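Local coordinates for protein salt-tolerant glutaminase (Micrococcus luteus, PDB 3AGD) that probably hydrolyses L-glutamine to L-glutamate and ammonia, as a salt-tolerant glutaminase, at residues P108-Q122 against V179-Y191. Residues are numbered along the deposited sequence; the frame is centred on the assembly and turned at random.
Sequences PDNAMINAGALAVHQ and VLQDSAEEIVAGY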
loop_
_atom_site.group_PDB
_atom_site.type_symbol
_atom_site.label_atom_id
_atom_site.label_comp_id
_atom_site.label_asym_id
_atom_site.label_seq_id
_atom_site.Cartn_x
_atom_site.Cartn_y
_atom_site.Cartn_z
ATOM N N PRO A 108 -14.918 21.470 4.472
ATOM C CA PRO A 108 -13.657 21.713 3.766
ATOM C C PRO A 108 -13.233 20.396 3.107
ATOM O O PRO A 108 -13.662 19.323 3.536
ATOM C CB PRO A 108 -12.714 22.163 4.884
ATOM C CG PRO A 108 -13.277 21.498 6.107
ATOM C CD PRO A 108 -14.762 21.683 5.921
ATOM N N ASP A 109 -12.392 20.471 2.079
ATOM C CA ASP A 109 -11.968 19.277 1.351
ATOM C C ASP A 109 -11.335 18.119 2.127
ATOM O O ASP A 109 -11.688 16.961 1.891
ATOM C CB ASP A 109 -11.062 19.672 0.183
ATOM C CG ASP A 109 -11.844 20.279 -0.976
ATOM O OD1 ASP A 109 -13.082 20.105 -1.009
ATOM O OD2 ASP A 109 -11.226 20.916 -1.854
ATOM N N ASN A 110 -10.400 18.399 3.027
ATOM C CA ASN A 110 -9.785 17.313 3.791
ATOM C C ASN A 110 -9.043 17.808 5.027
ATOM O O ASN A 110 -8.851 19.009 5.205
ATOM C CB ASN A 110 -8.835 16.496 2.906
ATOM C CG ASN A 110 -7.694 17.324 2.361
ATOM O OD1 ASN A 110 -7.701 17.727 1.199
ATOM N ND2 ASN A 110 -6.709 17.595 3.205
ATOM N N ALA A 111 -8.620 16.868 5.869
ATOM C CA ALA A 111 -7.930 17.173 7.122
ATOM C C ALA A 111 -6.501 17.697 7.015
ATOM O O ALA A 111 -5.960 18.199 8.002
ATOM C CB ALA A 111 -7.955 15.934 8.037
ATOM N N MET A 112 -5.893 17.582 5.836
ATOM C CA MET A 112 -4.516 18.032 5.621
ATOM C C MET A 112 -4.376 19.528 5.346
ATOM O O MET A 112 -3.313 20.108 5.571
ATOM C CB MET A 112 -3.879 17.245 4.472
ATOM C CG MET A 112 -3.745 15.751 4.743
ATOM S SD MET A 112 -2.765 15.383 6.224
ATOM C CE MET A 112 -4.037 14.982 7.404
ATOM N N ILE A 113 -5.440 20.150 4.852
ATOM C CA ILE A 113 -5.417 21.580 4.572
ATOM C C ILE A 113 -5.906 22.314 5.817
ATOM O O ILE A 113 -6.686 21.769 6.606
ATOM C CB ILE A 113 -6.329 21.949 3.377
ATOM C CG1 ILE A 113 -7.784 21.599 3.697
ATOM C CG2 ILE A 113 -5.876 21.204 2.128
ATOM C CD1 ILE A 113 -8.775 22.034 2.631
ATOM N N ASN A 114 -5.449 23.547 5.989
ATOM C CA ASN A 114 -5.817 24.351 7.148
ATOM C C ASN A 114 -7.305 24.332 7.472
ATOM O O ASN A 114 -7.692 23.987 8.584
ATOM C CB ASN A 114 -5.337 25.789 6.946
ATOM C CG ASN A 114 -3.830 25.913 7.052
ATOM O OD1 ASN A 114 -3.104 24.927 6.888
ATOM N ND2 ASN A 114 -3.350 27.122 7.318
ATOM N N ALA A 115 -8.134 24.692 6.499
ATOM C CA ALA A 115 -9.584 24.722 6.698
ATOM C C ALA A 115 -10.102 23.414 7.297
ATOM O O ALA A 115 -10.934 23.421 8.203
ATOM C CB ALA A 115 -10.284 25.010 5.373
ATOM N N GLY A 116 -9.615 22.290 6.787
ATOM C CA GLY A 116 -10.053 21.014 7.324
ATOM C C GLY A 116 -9.436 20.759 8.691
ATOM O O GLY A 116 -10.034 20.093 9.540
ATOM N N ALA A 117 -8.233 21.289 8.903
ATOM C CA ALA A 117 -7.533 21.115 10.172
ATOM C C ALA A 117 -8.228 21.898 11.284
ATOM O O ALA A 117 -8.222 21.482 12.444
ATOM C CB ALA A 117 -6.075 21.564 10.033
ATOM N N LEU A 118 -8.827 23.030 10.921
ATOM C CA LEU A 118 -9.551 23.855 11.878
ATOM C C LEU A 118 -10.837 23.116 12.237
ATOM O O LEU A 118 -11.261 23.110 13.393
ATOM C CB LEU A 118 -9.878 25.226 11.266
ATOM C CG LEU A 118 -8.690 26.167 11.017
ATOM C CD1 LEU A 118 -9.107 27.293 10.083
ATOM C CD2 LEU A 118 -8.178 26.731 12.344
ATOM N N ALA A 119 -11.450 22.484 11.240
ATOM C CA ALA A 119 -12.682 21.730 11.458
ATOM C C ALA A 119 -12.402 20.545 12.375
ATOM O O ALA A 119 -13.229 20.194 13.216
ATOM C CB ALA A 119 -13.250 21.239 10.124
ATOM N N VAL A 120 -11.233 19.931 12.205
ATOM C CA VAL A 120 -10.824 18.791 13.024
ATOM C C VAL A 120 -10.617 19.194 14.490
ATOM O O VAL A 120 -11.065 18.500 15.399
ATOM C CB VAL A 120 -9.509 18.169 12.493
ATOM C CG1 VAL A 120 -8.867 17.288 13.564
ATOM C CG2 VAL A 120 -9.796 17.344 11.236
ATOM N N HIS A 121 -9.940 20.313 14.718
ATOM C CA HIS A 121 -9.689 20.765 16.080
ATOM C C HIS A 121 -11.003 21.039 16.815
ATOM O O HIS A 121 -11.134 20.739 17.999
ATOM C CB HIS A 121 -8.812 22.018 16.069
ATOM C CG HIS A 121 -8.148 22.294 17.381
ATOM N ND1 HIS A 121 -8.827 22.797 18.472
ATOM C CD2 HIS A 121 -6.876 22.084 17.796
ATOM C CE1 HIS A 121 -8.002 22.882 19.501
ATOM N NE2 HIS A 121 -6.812 22.455 19.116
ATOM N N GLN A 122 -11.973 21.589 16.089
ATOM C CA GLN A 122 -13.294 21.908 16.622
ATOM C C GLN A 122 -14.069 20.656 17.046
ATOM O O GLN A 122 -14.983 20.738 17.862
ATOM C CB GLN A 122 -14.101 22.690 15.564
ATOM C CG GLN A 122 -15.622 22.759 15.806
ATOM C CD GLN A 122 -16.037 23.844 16.789
ATOM O OE1 GLN A 122 -16.216 25.005 16.415
ATOM N NE2 GLN A 122 -16.184 23.470 18.053
ATOM N N VAL A 179 -19.726 24.823 9.741
ATOM C CA VAL A 179 -18.690 23.823 9.982
ATOM C C VAL A 179 -18.069 24.031 11.363
ATOM O O VAL A 179 -17.643 23.075 12.007
ATOM C CB VAL A 179 -17.593 23.882 8.900
ATOM C CG1 VAL A 179 -16.462 22.912 9.233
ATOM C CG2 VAL A 179 -18.196 23.534 7.550
ATOM N N LEU A 180 -18.022 25.285 11.806
ATOM C CA LEU A 180 -17.485 25.624 13.120
ATOM C C LEU A 180 -18.605 26.239 13.951
ATOM O O LEU A 180 -19.432 26.988 13.430
ATOM C CB LEU A 180 -16.345 26.635 13.004
ATOM C CG LEU A 180 -15.062 26.201 12.302
ATOM C CD1 LEU A 180 -14.032 27.316 12.412
ATOM C CD2 LEU A 180 -14.532 24.933 12.936
ATOM N N GLN A 181 -18.627 25.934 15.244
ATOM C CA GLN A 181 -19.662 26.467 16.118
ATOM C C GLN A 181 -19.121 27.565 17.026
ATOM O O GLN A 181 -19.770 28.591 17.221
ATOM C CB GLN A 181 -20.273 25.337 16.953
ATOM C CG GLN A 181 -20.961 24.252 16.124
ATOM C CD GLN A 181 -19.999 23.484 15.221
ATOM O OE1 GLN A 181 -20.113 23.522 13.991
ATOM N NE2 GLN A 181 -19.051 22.779 15.828
ATOM N N ASP A 182 -17.929 27.352 17.575
ATOM C CA ASP A 182 -17.317 28.342 18.451
ATOM C C ASP A 182 -16.687 29.469 17.639
ATOM O O ASP A 182 -16.657 29.412 16.412
ATOM C CB ASP A 182 -16.298 27.661 19.359
ATOM C CG ASP A 182 -16.948 26.626 20.262
ATOM O OD1 ASP A 182 -16.587 25.432 20.180
ATOM O OD2 ASP A 182 -17.840 27.009 21.048
ATOM N N SER A 183 -16.193 30.501 18.314
ATOM C CA SER A 183 -15.618 31.639 17.606
ATOM C C SER A 183 -14.401 31.291 16.770
ATOM O O SER A 183 -13.682 30.332 17.056
ATOM C CB SER A 183 -15.247 32.756 18.584
ATOM O OG SER A 183 -14.136 32.383 19.377
ATOM N N ALA A 184 -14.182 32.089 15.729
ATOM C CA ALA A 184 -13.054 31.904 14.829
ATOM C C ALA A 184 -11.764 32.020 15.635
ATOM O O ALA A 184 -10.820 31.250 15.446
ATOM C CB ALA A 184 -13.089 32.966 13.733
ATOM N N GLU A 185 -11.744 32.988 16.545
ATOM C CA GLU A 185 -10.587 33.231 17.391
ATOM C C GLU A 185 -10.223 32.025 18.268
ATOM O O GLU A 185 -9.045 31.697 18.424
ATOM C CB GLU A 185 -10.846 34.460 18.269
ATOM C CG GLU A 185 -9.707 34.809 19.204
ATOM C CD GLU A 185 -8.472 35.297 18.470
ATOM O OE1 GLU A 185 -7.435 35.514 19.134
ATOM O OE2 GLU A 185 -8.542 35.470 17.233
ATOM N N GLU A 186 -11.235 31.371 18.831
ATOM C CA GLU A 186 -11.026 30.213 19.704
ATOM C C GLU A 186 -10.508 28.986 18.953
ATOM O O GLU A 186 -9.668 28.241 19.460
ATOM C CB GLU A 186 -12.330 29.848 20.418
ATOM C CG GLU A 186 -12.210 28.689 21.401
ATOM C CD GLU A 186 -13.549 28.290 22.008
ATOM O OE1 GLU A 186 -14.333 29.197 22.359
ATOM O OE2 GLU A 186 -13.812 27.074 22.145
ATOM N N ILE A 187 -11.020 28.768 17.749
ATOM C CA ILE A 187 -10.587 27.622 16.965
ATOM C C ILE A 187 -9.199 27.850 16.384
ATOM O O ILE A 187 -8.382 26.937 16.343
ATOM C CB ILE A 187 -11.598 27.314 15.844
ATOM C CG1 ILE A 187 -12.944 26.941 16.471
ATOM C CG2 ILE A 187 -11.093 26.174 14.980
ATOM C CD1 ILE A 187 -12.858 25.767 17.457
ATOM N N VAL A 188 -8.919 29.072 15.950
ATOM C CA VAL A 188 -7.603 29.371 15.405
ATOM C C VAL A 188 -6.545 29.272 16.502
ATOM O O VAL A 188 -5.450 28.761 16.265
ATOM C CB VAL A 188 -7.566 30.779 14.775
ATOM C CG1 VAL A 188 -6.130 31.210 14.521
ATOM C CG2 VAL A 188 -8.355 30.775 13.467
ATOM N N ALA A 189 -6.874 29.746 17.703
ATOM C CA ALA A 189 -5.929 29.700 18.816
ATOM C C ALA A 189 -5.550 28.257 19.149
ATOM O O ALA A 189 -4.383 27.959 19.404
ATOM C CB ALA A 189 -6.526 30.391 20.052
ATOM N N GLY A 190 -6.535 27.366 19.146
ATOM C CA GLY A 190 -6.265 25.971 19.441
ATOM C C GLY A 190 -5.421 25.320 18.358
ATOM O O GLY A 190 -4.512 24.542 18.642
ATOM N N TYR A 191 -5.721 25.638 17.107
ATOM C CA TYR A 191 -4.974 25.081 15.987
ATOM C C TYR A 191 -3.535 25.604 15.988
ATOM O O TYR A 191 -2.592 24.860 15.713
ATOM C CB TYR A 191 -5.665 25.443 14.672
ATOM C CG TYR A 191 -4.833 25.154 13.443
ATOM C CD1 TYR A 191 -4.572 23.847 13.044
ATOM C CD2 TYR A 191 -4.281 26.193 12.696
ATOM C CE1 TYR A 191 -3.778 23.580 11.932
ATOM C CE2 TYR A 191 -3.486 25.940 11.585
ATOM C CZ TYR A 191 -3.235 24.632 11.212
ATOM O OH TYR A 191 -2.414 24.380 10.139
HETATM O O HOH W 1 -0.900 27.295 9.281
HETATM O O HOH W 2 -16.106 20.682 12.867
#
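Helices 114-122 and 184-191 meet nearly at right angles, their axes 9.2 Å apart and 98° between their directions, and the loop 179-183 runs alongside the first helix from Ala119 to Gln122. That glutamine carries the polar half of the contact. Its CG lies anti to the backbone N (chi1 164°) and the chain then bends at chi2, which turns the amide onto the loop. Gln122 OE1 takes two backbone N-H groups: Gln181 N at 2.8 Å comes from well above the carbonyl plane, while Asp182 N at 3.1 Å sits much closer to it. On the other branch, Gln122 NE2 gives a nearly straight bond of 2.9 Å to Asp182 OD1, reaching the carboxylate on its anti side but tilted from its plane. Three bonds thus fix the amide's rotation, and Leu180 CD2 packs against the aliphatic part of Gln122, 3.5 Å from its CB. Ser183 N-caps the second helix, its OG accepting from Glu186 N. One water ties Ala119 O to Val179 O.

In the middle, Leu118 pushes CD2 between Ile187, Val188 and Tyr191, 3.7 Å from Tyr191 CB. Beside it the imidazole of His121 lies with one face over the Gly190-Tyr191 peptide, in close packing that relies on the bare glycine. A chi1 of 168° turns the Tyr191 ring back along the first helix, CE1 3.6 Å from Ala117 CB, and brings OH near Asn114 OD1. The amide of Asn114 is held from elsewhere, OD1 by Lys67 and ND2 by Asn167. Asn114 and Tyr191 both bind L-glutamate in this enzyme, so the crossing places two ligand-binding residues side by side in the substrate pocket, although none is bound here, next to Ser64 and Lys67 in what resembles the SxxK site of serine beta-lactamases.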